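Local atomic coordinates of alpha-L-arabinofuranosidase B (Aspergillus kawachii, PDB entry 6SXT), a protein that hydrolyses terminal non-reducing alpha-L-arabinofuranosyl residues from arabinoxylan, L-arabinan and other plant polysaccharides and oligosaccharides. Residues Met201-Glu205 with Asn206-Ser210; Ser307-Glu310 with Asn311-Ala315; Ala409-Thr413 with Lys414-Glu418; Lys466-Phe469 with Asn470-Val473. All coordinates share one frame; numbering follows the deposited sequence.

Interaction 1 (Met201-Glu205 with Asn206-Ser210); sequences MVDME and NNLFS. With LXE ([(1~{S},2~{S},3~{S},4~{S})-2-(hydroxymethyl)-3,4-bis(oxidanyl)cyclopentyl]azanium), chain G; EDO (1,2-ethanediol), chain P.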
loop_
_atom_site.group_PDB
_atom_site.type_symbol
_atom_site.label_atom_id
_atom_site.label_comp_id
_atom_site.label_asym_id
_atom_site.label_seq_id
_atom_site.Cartn_x
_atom_site.Cartn_y
_atom_site.Cartn_z
ATOM N N MET A 201 -6.673 -0.424 15.596
ATOM C CA MET A 201 -7.569 -1.299 16.377
ATOM C C MET A 201 -7.034 -2.724 16.279
ATOM O O MET A 201 -6.038 -2.968 15.568
ATOM C CB MET A 201 -8.993 -1.209 15.846
ATOM C CG MET A 201 -9.512 0.194 15.975
ATOM S SD MET A 201 -11.323 0.365 15.675
ATOM C CE MET A 201 -11.297 0.593 13.926
ATOM N N VAL A 202 -7.689 -3.636 16.958
ATOM C CA VAL A 202 -7.290 -5.059 16.901
ATOM C C VAL A 202 -8.457 -5.834 16.314
ATOM O O VAL A 202 -9.557 -5.791 16.874
ATOM C CB VAL A 202 -6.841 -5.627 18.240
ATOM C CG1 VAL A 202 -6.522 -7.101 18.159
ATOM C CG2 VAL A 202 -5.636 -4.835 18.746
ATOM N N ASP A 203 -8.167 -6.538 15.243
ATOM C CA ASP A 203 -9.157 -7.419 14.579
ATOM C C ASP A 203 -9.086 -8.739 15.313
ATOM O O ASP A 203 -8.078 -9.463 15.240
ATOM C CB ASP A 203 -8.867 -7.525 13.089
ATOM C CG ASP A 203 -9.968 -8.172 12.277
ATOM O OD1 ASP A 203 -10.900 -8.729 12.954
ATOM O OD2 ASP A 203 -9.905 -8.011 11.010
ATOM N N MET A 204 -10.202 -9.088 15.988
ATOM C CA MET A 204 -10.313 -10.379 16.710
ATOM C C MET A 204 -11.375 -11.263 16.035
ATOM O O MET A 204 -11.685 -12.300 16.625
ATOM C CB MET A 204 -10.660 -10.143 18.175
ATOM C CG MET A 204 -9.572 -9.402 18.919
ATOM S SD MET A 204 -9.827 -9.452 20.727
ATOM C CE MET A 204 -8.769 -8.088 21.226
ATOM N N GLU A 205 -11.796 -10.881 14.842
ATOM C CA GLU A 205 -12.839 -11.516 13.997
ATOM C C GLU A 205 -14.238 -11.154 14.543
ATOM O O GLU A 205 -14.492 -11.294 15.756
ATOM C CB GLU A 205 -12.625 -13.024 13.882
ATOM C CG GLU A 205 -13.560 -13.713 12.890
ATOM C CD GLU A 205 -13.486 -13.239 11.454
ATOM O OE1 GLU A 205 -13.039 -13.948 10.560
ATOM O OE2 GLU A 205 -13.896 -11.947 11.126
ATOM N N ASN A 206 -15.059 -10.714 13.608
ATOM C CA ASN A 206 -16.425 -10.173 13.825
ATOM C C ASN A 206 -16.344 -9.004 14.790
ATOM O O ASN A 206 -17.327 -8.666 15.464
ATOM C CB ASN A 206 -17.373 -11.266 14.332
ATOM C CG ASN A 206 -17.373 -12.492 13.428
ATOM O OD1 ASN A 206 -17.440 -13.600 13.943
ATOM N ND2 ASN A 206 -17.306 -12.318 12.127
ATOM N N ASN A 207 -15.225 -8.289 14.771
ATOM C CA ASN A 207 -15.036 -7.091 15.608
ATOM C C ASN A 207 -13.625 -6.550 15.307
ATOM O O ASN A 207 -12.699 -7.310 15.447
ATOM C CB ASN A 207 -15.192 -7.339 17.102
ATOM C CG ASN A 207 -16.544 -6.888 17.666
ATOM O OD1 ASN A 207 -17.043 -5.793 17.369
ATOM N ND2 ASN A 207 -17.192 -7.813 18.372
ATOM N N LEU A 208 -13.570 -5.243 15.072
ATOM C CA LEU A 208 -12.344 -4.435 15.258
ATOM C C LEU A 208 -12.551 -3.746 16.589
ATOM O O LEU A 208 -13.608 -3.086 16.769
ATOM C CB LEU A 208 -12.226 -3.441 14.124
ATOM C CG LEU A 208 -12.218 -3.988 12.703
ATOM C CD1 LEU A 208 -12.095 -2.852 11.710
ATOM C CD2 LEU A 208 -11.126 -4.988 12.488
ATOM N N PHE A 209 -11.652 -3.937 17.511
ATOM C CA PHE A 209 -11.730 -3.366 18.859
ATOM C C PHE A 209 -10.764 -2.201 19.002
ATOM O O PHE A 209 -9.556 -2.339 18.801
ATOM C CB PHE A 209 -11.437 -4.427 19.914
ATOM C CG PHE A 209 -12.568 -5.414 20.103
ATOM C CD1 PHE A 209 -13.732 -5.012 20.740
ATOM C CD2 PHE A 209 -12.445 -6.732 19.741
ATOM C CE1 PHE A 209 -14.762 -5.910 20.970
ATOM C CE2 PHE A 209 -13.453 -7.643 20.015
ATOM C CZ PHE A 209 -14.620 -7.216 20.586
ATOM N N SER A 210 -11.301 -1.095 19.484
ATOM C CA SER A 210 -10.525 0.106 19.869
ATOM C C SER A 210 -10.288 0.132 21.375
ATOM O O SER A 210 -9.643 1.050 21.909
ATOM C CB SER A 210 -11.214 1.351 19.408
ATOM O OG SER A 210 -12.554 1.382 19.944
HETATM C "C1'" LXE G . -14.015 -11.547 9.795
HETATM C "C2'" LXE G . -12.757 -11.123 9.034
HETATM O "O2'" LXE G . -11.814 -12.132 8.998
HETATM C "C3'" LXE G . -12.345 -9.958 9.825
HETATM O "O3'" LXE G . -11.250 -9.251 9.107
HETATM C "C4'" LXE G . -13.614 -9.134 9.811
HETATM C "C5'" LXE G . -13.698 -8.154 10.967
HETATM O "O5'" LXE G . -13.510 -8.731 12.241
HETATM C "C6'" LXE G . -14.751 -10.232 9.855
HETATM N "N1'" LXE G . -15.589 -9.992 8.645
HETATM C C1 EDO P . -10.149 3.692 26.308
HETATM O O1 EDO P . -11.436 4.323 26.209
HETATM C C2 EDO P . -9.893 2.310 25.754
HETATM O O2 EDO P . -9.021 2.079 24.548
#

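Interaction 2 (Ser307-Glu310 with Asn311-Ala315); sequences SVQE and NIVAA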
loop_
_atom_site.group_PDB
_atom_site.type_symbol
_atom_site.label_atom_id
_atom_site.label_comp_id
_atom_site.label_asym_id
_atom_site.label_seq_id
_atom_site.Cartn_x
_atom_site.Cartn_y
_atom_site.Cartn_z
ATOM N N SER A 307 12.132 -0.220 23.401
ATOM C CA SER A 307 13.481 -0.358 22.788
ATOM C C SER A 307 13.298 -0.506 21.274
ATOM O O SER A 307 14.089 0.046 20.505
ATOM C CB SER A 307 14.278 -1.485 23.374
ATOM O OG SER A 307 14.663 -1.120 24.715
ATOM N N VAL A 308 12.335 -1.325 20.857
ATOM C CA VAL A 308 12.008 -1.468 19.406
ATOM C C VAL A 308 11.651 -0.109 18.807
ATOM O O VAL A 308 12.134 0.263 17.726
ATOM C CB VAL A 308 10.884 -2.493 19.205
ATOM C CG1 VAL A 308 10.394 -2.479 17.761
ATOM C CG2 VAL A 308 11.367 -3.874 19.602
ATOM N N GLN A 309 10.805 0.689 19.480
ATOM C CA GLN A 309 10.389 2.012 18.987
ATOM C C GLN A 309 11.606 2.948 18.881
ATOM O O GLN A 309 11.708 3.647 17.898
ATOM C CB GLN A 309 9.271 2.595 19.853
ATOM C CG GLN A 309 9.045 4.062 19.641
ATOM C CD GLN A 309 8.532 4.500 18.298
ATOM O OE1 GLN A 309 8.466 5.719 18.005
ATOM N NE2 GLN A 309 8.091 3.562 17.522
ATOM N N GLU A 310 12.535 2.864 19.844
ATOM C CA GLU A 310 13.776 3.680 19.781
ATOM C C GLU A 310 14.582 3.286 18.532
ATOM O O GLU A 310 15.077 4.181 17.836
ATOM C CB GLU A 310 14.574 3.450 21.060
ATOM C CG GLU A 310 15.801 4.311 21.140
ATOM C CD GLU A 310 16.525 4.231 22.491
ATOM O OE1 GLU A 310 16.196 3.320 23.296
ATOM O OE2 GLU A 310 17.414 5.063 22.709
ATOM N N ASN A 311 14.612 2.011 18.208
ATOM C CA ASN A 311 15.305 1.485 17.017
ATOM C C ASN A 311 14.622 2.037 15.762
ATOM O O ASN A 311 15.320 2.468 14.829
ATOM C CB ASN A 311 15.375 -0.013 17.101
ATOM C CG ASN A 311 16.028 -0.608 15.885
ATOM O OD1 ASN A 311 15.395 -0.692 14.820
ATOM N ND2 ASN A 311 17.304 -0.942 16.010
ATOM N N ILE A 312 13.295 1.953 15.683
ATOM C CA ILE A 312 12.526 2.480 14.531
ATOM C C ILE A 312 12.836 3.950 14.324
ATOM O O ILE A 312 13.131 4.369 13.208
ATOM C CB ILE A 312 11.033 2.186 14.733
ATOM C CG1 ILE A 312 10.757 0.699 14.696
ATOM C CG2 ILE A 312 10.263 2.910 13.656
ATOM C CD1 ILE A 312 9.384 0.339 15.235
ATOM N N VAL A 313 12.787 4.752 15.370
ATOM C CA VAL A 313 13.068 6.195 15.286
ATOM C C VAL A 313 14.498 6.364 14.732
ATOM O O VAL A 313 14.703 7.223 13.838
ATOM C CB VAL A 313 12.885 6.889 16.645
ATOM C CG1 VAL A 313 13.435 8.304 16.625
ATOM C CG2 VAL A 313 11.406 6.915 17.018
ATOM N N ALA A 314 15.423 5.572 15.189
ATOM C CA ALA A 314 16.830 5.721 14.714
ATOM C C ALA A 314 16.978 5.292 13.262
ATOM O O ALA A 314 17.981 5.699 12.623
ATOM C CB ALA A 314 17.769 4.961 15.611
ATOM N N ALA A 315 16.083 4.487 12.723
ATOM C CA ALA A 315 16.092 4.142 11.282
ATOM C C ALA A 315 15.763 5.365 10.430
ATOM O O ALA A 315 16.072 5.340 9.219
ATOM C CB ALA A 315 15.179 3.004 10.977
#

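Interaction 3 (Ala409-Thr413 with Lys414-Glu418); sequences ANDGT and KQFHE. With NAG (2-acetamido-2-deoxy-beta-D-glucopyranose), chain B; SO4 (sulfate ion), chain F; EDO (1,2-ethanediol), chain C.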
loop_
_atom_site.group_PDB
_atom_site.type_symbol
_atom_site.label_atom_id
_atom_site.label_comp_id
_atom_site.label_asym_id
_atom_site.label_seq_id
_atom_site.Cartn_x
_atom_site.Cartn_y
_atom_site.Cartn_z
ATOM N N ALA A 409 -16.277 16.135 -12.359
ATOM C CA ALA A 409 -16.133 17.288 -11.483
ATOM C C ALA A 409 -15.603 16.842 -10.103
ATOM O O ALA A 409 -16.143 15.891 -9.532
ATOM C CB ALA A 409 -17.460 18.005 -11.337
ATOM N N ASN A 410 -14.667 17.599 -9.592
ATOM C CA ASN A 410 -14.162 17.421 -8.206
ATOM C C ASN A 410 -15.333 17.649 -7.248
ATOM O O ASN A 410 -15.866 18.744 -7.256
ATOM C CB ASN A 410 -13.050 18.390 -7.945
ATOM C CG ASN A 410 -12.450 18.300 -6.549
ATOM O OD1 ASN A 410 -12.732 17.364 -5.824
ATOM N ND2 ASN A 410 -11.660 19.301 -6.223
ATOM N N ASP A 411 -15.696 16.638 -6.464
ATOM C CA ASP A 411 -16.790 16.688 -5.464
ATOM C C ASP A 411 -16.218 16.897 -4.048
ATOM O O ASP A 411 -17.005 16.853 -3.117
ATOM C CB ASP A 411 -17.633 15.454 -5.674
ATOM C CG ASP A 411 -16.926 14.175 -5.227
ATOM O OD1 ASP A 411 -15.773 14.302 -4.732
ATOM O OD2 ASP A 411 -17.470 13.105 -5.503
ATOM N N GLY A 412 -14.931 17.211 -3.910
ATOM C CA GLY A 412 -14.212 17.579 -2.675
ATOM C C GLY A 412 -13.919 16.352 -1.800
ATOM O O GLY A 412 -13.327 16.532 -0.763
ATOM N N THR A 413 -14.333 15.176 -2.203
ATOM C CA THR A 413 -14.153 13.921 -1.413
ATOM C C THR A 413 -12.712 13.375 -1.475
ATOM O O THR A 413 -12.054 13.428 -2.535
ATOM C CB THR A 413 -15.109 12.822 -1.834
ATOM O OG1 THR A 413 -14.928 12.340 -3.146
ATOM C CG2 THR A 413 -16.572 13.242 -1.719
ATOM N N LYS A 414 -12.315 12.732 -0.374
ATOM C CA LYS A 414 -11.072 11.906 -0.349
ATOM C C LYS A 414 -11.078 10.939 -1.531
ATOM O O LYS A 414 -10.044 10.808 -2.230
ATOM C CB LYS A 414 -10.983 11.188 1.000
ATOM C CG LYS A 414 -9.836 10.184 1.060
ATOM C CD LYS A 414 -9.797 9.492 2.401
ATOM C CE LYS A 414 -8.784 8.333 2.376
ATOM N NZ LYS A 414 -8.492 8.042 3.766
ATOM N N GLN A 415 -12.130 10.201 -1.796
ATOM C CA GLN A 415 -12.132 9.217 -2.874
ATOM C C GLN A 415 -11.849 9.857 -4.255
ATOM O O GLN A 415 -11.005 9.363 -5.026
ATOM C CB GLN A 415 -13.445 8.451 -2.934
ATOM C CG GLN A 415 -13.344 7.197 -3.764
ATOM C CD GLN A 415 -12.257 6.273 -3.251
ATOM O OE1 GLN A 415 -12.284 5.819 -2.109
ATOM N NE2 GLN A 415 -11.242 6.018 -4.065
ATOM N N PHE A 416 -12.534 10.940 -4.600
ATOM C CA PHE A 416 -12.249 11.636 -5.865
ATOM C C PHE A 416 -10.789 12.072 -5.920
ATOM O O PHE A 416 -10.106 11.851 -6.923
ATOM C CB PHE A 416 -13.157 12.870 -6.009
ATOM C CG PHE A 416 -12.969 13.537 -7.338
ATOM C CD1 PHE A 416 -11.909 14.371 -7.586
ATOM C CD2 PHE A 416 -13.829 13.187 -8.373
ATOM C CE1 PHE A 416 -11.739 14.921 -8.848
ATOM C CE2 PHE A 416 -13.644 13.709 -9.639
ATOM C CZ PHE A 416 -12.608 14.575 -9.844
ATOM N N HIS A 417 -10.303 12.704 -4.870
ATOM C CA HIS A 417 -8.916 13.207 -4.798
ATOM C C HIS A 417 -7.954 12.066 -5.138
ATOM O O HIS A 417 -7.026 12.261 -5.955
ATOM C CB HIS A 417 -8.581 13.787 -3.434
ATOM C CG HIS A 417 -9.319 15.049 -3.097
ATOM N ND1 HIS A 417 -9.277 15.569 -1.823
ATOM C CD2 HIS A 417 -10.109 15.867 -3.837
ATOM C CE1 HIS A 417 -9.975 16.708 -1.785
ATOM N NE2 HIS A 417 -10.507 16.914 -2.976
ATOM N N GLU A 418 -8.168 10.934 -4.486
ATOM C CA GLU A 418 -7.260 9.764 -4.683
ATOM C C GLU A 418 -7.353 9.241 -6.111
ATOM O O GLU A 418 -6.294 8.932 -6.725
ATOM C CB GLU A 418 -7.583 8.654 -3.681
ATOM C CG GLU A 418 -7.278 9.074 -2.244
ATOM C CD GLU A 418 -7.341 7.999 -1.169
ATOM O OE1 GLU A 418 -7.982 6.986 -1.373
ATOM O OE2 GLU A 418 -6.792 8.269 -0.099
HETATM C C1 NAG B . -16.751 10.766 3.685
HETATM C C2 NAG B . -16.644 11.961 2.720
HETATM C C3 NAG B . -18.050 12.552 2.444
HETATM C C4 NAG B . -18.922 11.458 1.867
HETATM C C5 NAG B . -18.917 10.220 2.788
HETATM C C6 NAG B . -19.633 9.052 2.125
HETATM C C7 NAG B . -14.548 13.174 2.637
HETATM C C8 NAG B . -13.750 14.229 3.268
HETATM N N2 NAG B . -15.728 12.925 3.198
HETATM O O3 NAG B . -17.944 13.596 1.470
HETATM O O4 NAG B . -20.244 12.006 1.617
HETATM O O5 NAG B . -17.567 9.763 3.116
HETATM O O6 NAG B . -19.224 7.809 2.748
HETATM O O7 NAG B . -14.202 12.457 1.691
HETATM S S SO4 F . -19.479 15.107 -13.778
HETATM O O1 SO4 F . -19.452 16.525 -13.889
HETATM O O2 SO4 F . -19.053 14.477 -14.963
HETATM O O3 SO4 F . -20.813 14.651 -13.582
HETATM O O4 SO4 F . -18.650 14.702 -12.635
HETATM C C1 EDO C . -16.360 21.071 -3.457
HETATM O O1 EDO C . -17.486 20.253 -3.628
HETATM C C2 EDO C . -15.702 21.358 -4.747
HETATM O O2 EDO C . -14.464 22.011 -4.591
HETATM O O HOH W 1 -10.920 19.546 -3.402
#

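Interaction 4 (Lys466-Phe469 with Asn470-Val473); sequences KTSF and NNDV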
loop_
_atom_site.group_PDB
_atom_site.type_symbol
_atom_site.label_atom_id
_atom_site.label_comp_id
_atom_site.label_asym_id
_atom_site.label_seq_id
_atom_site.Cartn_x
_atom_site.Cartn_y
_atom_site.Cartn_z
ATOM N N LYS A 466 -0.459 -6.763 -22.226
ATOM C CA LYS A 466 0.980 -6.504 -22.263
ATOM C C LYS A 466 1.443 -6.008 -23.617
ATOM O O LYS A 466 2.475 -5.359 -23.695
ATOM C CB LYS A 466 1.743 -7.778 -21.885
ATOM C CG LYS A 466 1.518 -8.187 -20.442
ATOM C CD LYS A 466 2.610 -9.152 -20.020
ATOM C CE LYS A 466 2.910 -9.086 -18.552
ATOM N NZ LYS A 466 4.092 -9.890 -18.253
ATOM N N THR A 467 0.700 -6.329 -24.669
ATOM C CA THR A 467 1.078 -5.878 -26.025
ATOM C C THR A 467 1.106 -4.361 -26.079
ATOM O O THR A 467 0.078 -3.767 -25.741
ATOM C CB THR A 467 0.108 -6.445 -27.057
ATOM O OG1 THR A 467 0.189 -7.850 -26.902
ATOM C CG2 THR A 467 0.480 -6.073 -28.471
ATOM N N SER A 468 2.247 -3.812 -26.407
ATOM C CA SER A 468 2.461 -2.361 -26.632
ATOM C C SER A 468 2.290 -1.601 -25.305
ATOM O O SER A 468 2.122 -0.403 -25.349
ATOM C CB SER A 468 1.460 -1.818 -27.680
ATOM O OG SER A 468 1.874 -0.572 -28.175
ATOM N N PHE A 469 2.458 -2.278 -24.168
ATOM C CA PHE A 469 2.178 -1.618 -22.865
ATOM C C PHE A 469 3.116 -0.431 -22.712
ATOM O O PHE A 469 2.657 0.696 -22.428
ATOM C CB PHE A 469 2.303 -2.584 -21.675
ATOM C CG PHE A 469 1.999 -1.859 -20.398
ATOM C CD1 PHE A 469 0.707 -1.700 -19.948
ATOM C CD2 PHE A 469 3.042 -1.314 -19.666
ATOM C CE1 PHE A 469 0.456 -1.043 -18.750
ATOM C CE2 PHE A 469 2.774 -0.636 -18.475
ATOM C CZ PHE A 469 1.486 -0.504 -18.026
ATOM N N ASN A 470 4.419 -0.635 -22.804
ATOM C CA ASN A 470 5.394 0.427 -22.542
ATOM C C ASN A 470 5.083 1.629 -23.454
ATOM O O ASN A 470 5.154 2.769 -22.998
ATOM C CB ASN A 470 6.828 -0.026 -22.742
ATOM C CG ASN A 470 7.348 -0.880 -21.592
ATOM O OD1 ASN A 470 6.593 -1.294 -20.717
ATOM N ND2 ASN A 470 8.659 -1.076 -21.638
ATOM N N ASN A 471 4.843 1.398 -24.744
ATOM C CA ASN A 471 4.562 2.542 -25.660
ATOM C C ASN A 471 3.229 3.207 -25.293
ATOM O O ASN A 471 3.188 4.480 -25.255
ATOM C CB ASN A 471 4.573 2.050 -27.108
ATOM C CG ASN A 471 5.966 1.772 -27.606
ATOM O OD1 ASN A 471 6.946 2.356 -27.150
ATOM N ND2 ASN A 471 6.038 0.939 -28.640
ATOM N N ASP A 472 2.222 2.423 -24.957
ATOM C CA ASP A 472 0.832 2.901 -24.733
ATOM C C ASP A 472 0.708 3.642 -23.396
ATOM O O ASP A 472 -0.335 4.277 -23.199
ATOM C CB ASP A 472 -0.198 1.794 -24.805
ATOM C CG ASP A 472 -0.315 1.074 -26.157
ATOM O OD1 ASP A 472 0.380 1.515 -27.136
ATOM O OD2 ASP A 472 -1.050 0.080 -26.161
ATOM N N VAL A 473 1.749 3.613 -22.541
ATOM C CA VAL A 473 1.743 4.403 -21.282
ATOM C C VAL A 473 2.774 5.522 -21.334
ATOM O O VAL A 473 3.009 6.153 -20.289
ATOM C CB VAL A 473 1.949 3.498 -20.047
ATOM C CG1 VAL A 473 0.931 2.394 -19.964
ATOM C CG2 VAL A 473 3.389 2.983 -19.940
HETATM O O HOH W 2 3.833 -0.478 -30.018
#

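Interaction 1 (Met201-Glu205 with Asn206-Ser210)
Glu205 OE2 is held from two directions: it is covalently bonded to C1' of the cyclopentyl inhibitor at 1.4 Å, and its anti lone pair accepts the backbone N-H of Asn206, with N and OE2 3.0 Å apart. The chain of Glu205 is bent about its CB-CG bond (chi2 60°), which brings the carboxyl group, now an ester, back over the start of the following residue. Its second oxygen, OE1, takes a hydrogen bond from O2' of the ligand. Asp203 complements this grip. Asp203 OD2 accepts from O3' of the ligand at 2.6 Å, while Asp203 OD1 receives both O5' at 2.7 Å and the backbone N of Glu205, the latter closing an Asx turn that links the sugar-binding carboxylate to the nucleophile. Asn207 N adds a bond to O5', and the side chain of Asn206 reaches Asp173. Behind the ligand the chain pairs with itself. Val202 and Phe209 form an antiparallel hydrogen-bonded pair, and nearer the turn Met204 N is hydrogen-bonded to Asn207 O at 3.1 Å. On the face shared by Asp203 and Leu208, the Leu208 CD2 methyl packs closely against Asp203 CB and CG, 3.4 Å from each. On the face that carries Val202 and Phe209, the loop residue Met204 crosses the Phe209 side chain at about a right angle, its SD 4.9 Å from the centroid of the Phe209 ring in an oblique Met-aromatic contact, and Trp239 packs on both residues. The whole is a beta hairpin whose turn and adjoining strand end carry the nucleophile and substrate-binding residues of a GH54 arabinofuranosidase, caught here as a covalent complex.

Interaction 2 (Ser307-Glu310 with Asn311-Ala315)
Asn311 takes up the alpha-helical bonding of helix 302-315 by donating its backbone N to Ser307 O at 3.1 Å, and each of the next three residues repeats the i to i-4 pattern. The CB of Asn311 rests near Val308 O, while its OD1 is hydrogen-bonded to Arg23. Ile312 follows, its N bonded to Val308 O at 2.9 Å. With CG1 beside its own backbone N (chi1 -66°), the isoleucine chain runs back along the helix, and its CD1 crosses the valine at a slant to meet Val308 CG1 at 3.9 Å. These two buried residues face the sheet: both pack on Tyr148 of strand 145-152, and Val308 also touches Ile7 and Tyr8 of helix 4-10. The contact thus lays the helix against the beta-sandwich of the catalytic domain. Val313 N is bonded to Gln309 O, and its CG2 lies beside the bent side chain of Gln309, again obliquely. Ala314 N reaches Glu310 O at 3.0 Å, and the methyl carbon of the same alanine, CB, sits 3.6 Å from Glu310 O.

Interaction 3 (Ala409-Thr413 with Lys414-Glu418)
Between Ala409 and Lys414 the backbone leaves strand 404-409, passes through two overlapping Asx turns with Gly412 at positive phi, and enters helix 414-419, whose first turn is closed by His417 N bonded to Thr413 O at 3.0 Å. Thr413 is the N-cap. Thr413 OG1, set between the backbone N and the carbonyl carbon (chi1 65°), accepts from Phe416 N at 3.1 Å and donates to Asp411 OD1 at 2.7 Å. Asp411 OD1 also accepts Thr413 N from its anti side, so two donors of one residue hold it, and it lies 3.2 Å from Phe416 CB. In the preceding turn Asn410 OD1 accepts Gly412 N from well above the amide plane. The ring of Phe416 slides beneath the loop: Asn410 CA stands over one face, 3.7 Å from the centroid of the Phe416 ring, in a CH-pi contact, with the asparagine amide turned only 20° from the ring plane. His417 lies with one face under Thr413 O and its edge toward Asn410 OD1. A water joins Asn410 ND2, from which it accepts, to His417 NE2. Lys414 N, at the open helix start, is bonded to O7 of a glycan N-acetylglucosamine at 2.8 Å, while its side chain reaches Tyr156 of the catalytic domain. Thr413 OG1 and the sugar thus take up two first-turn N-H groups, of Phe416 and Lys414, that a helix start leaves without backbone partners, and the partial positive charge at the helix N-terminus would probably favour a negative Asp411.

Interaction 4 (Lys466-Phe469 with Asn470-Val473)
Phe469 and Val473 meet face to methyl: Val473 CG1 stands over one face of the ring, displaced toward its rim, 3.7 Å from the centroid of the Phe469 ring and 20° off the ring normal. It is a CH-pi contact made obliquely across one turn of the short helix 469-472, and it is paired with a weak backbone bond from Val473 N to Phe469 O. With CG anti to the backbone N (chi1 -180°) and beside the carbonyl carbon, the ring lies on the side where Val473 can cover it. At its edge, in the ring plane, lies Asn470 OD1, with the amide turned 65° against the ring; the ND2 of this asparagine is bonded to Asn67 O. Arg446 of strand 444-448 packs on both Phe469 and Val473. On another side of the helix, Ser468 and Asp472 face each other. Ser468 OG donates to Asp472 OD1 at 2.8 Å, arriving from above the carboxylate plane, while Asp472 N returns a bond to Ser468 O at 2.9 Å. A water that donates to Ser468 OG and accepts from Asn471 ND2 spans the same turn. Asp472 has further partners: Thr340 at OD1 and a salt bridge from Arg446 at OD2. Serine, threonine and arginine together therefore fix the rotation of a substrate-binding aspartate, close to His447, in the arabinose-binding domain, a beta-trefoil.

Overall arrangement
The four contacts follow one another along the chain without touching. Interactions 1 and 2 belong to the catalytic domain, their centres 27 Å apart: the first is at the active site, where the side chain of its nucleophile Glu205 is about 5 Å from that of the proton donor Asp281, the second on the sandwich flank away from it. Interactions 3 and 4 lie in the arabinose-binding domain, centres 28 Å apart, each beside substrate-binding residues: Gln415 near Asp419 and His400, Asp472 itself near His447. Interaction 3 comes nearer to interaction 1 (nearest atoms about 13 Å apart) than interaction 4 does (about 32 Å). Interaction 4 lies across the chain's centre from interaction 1.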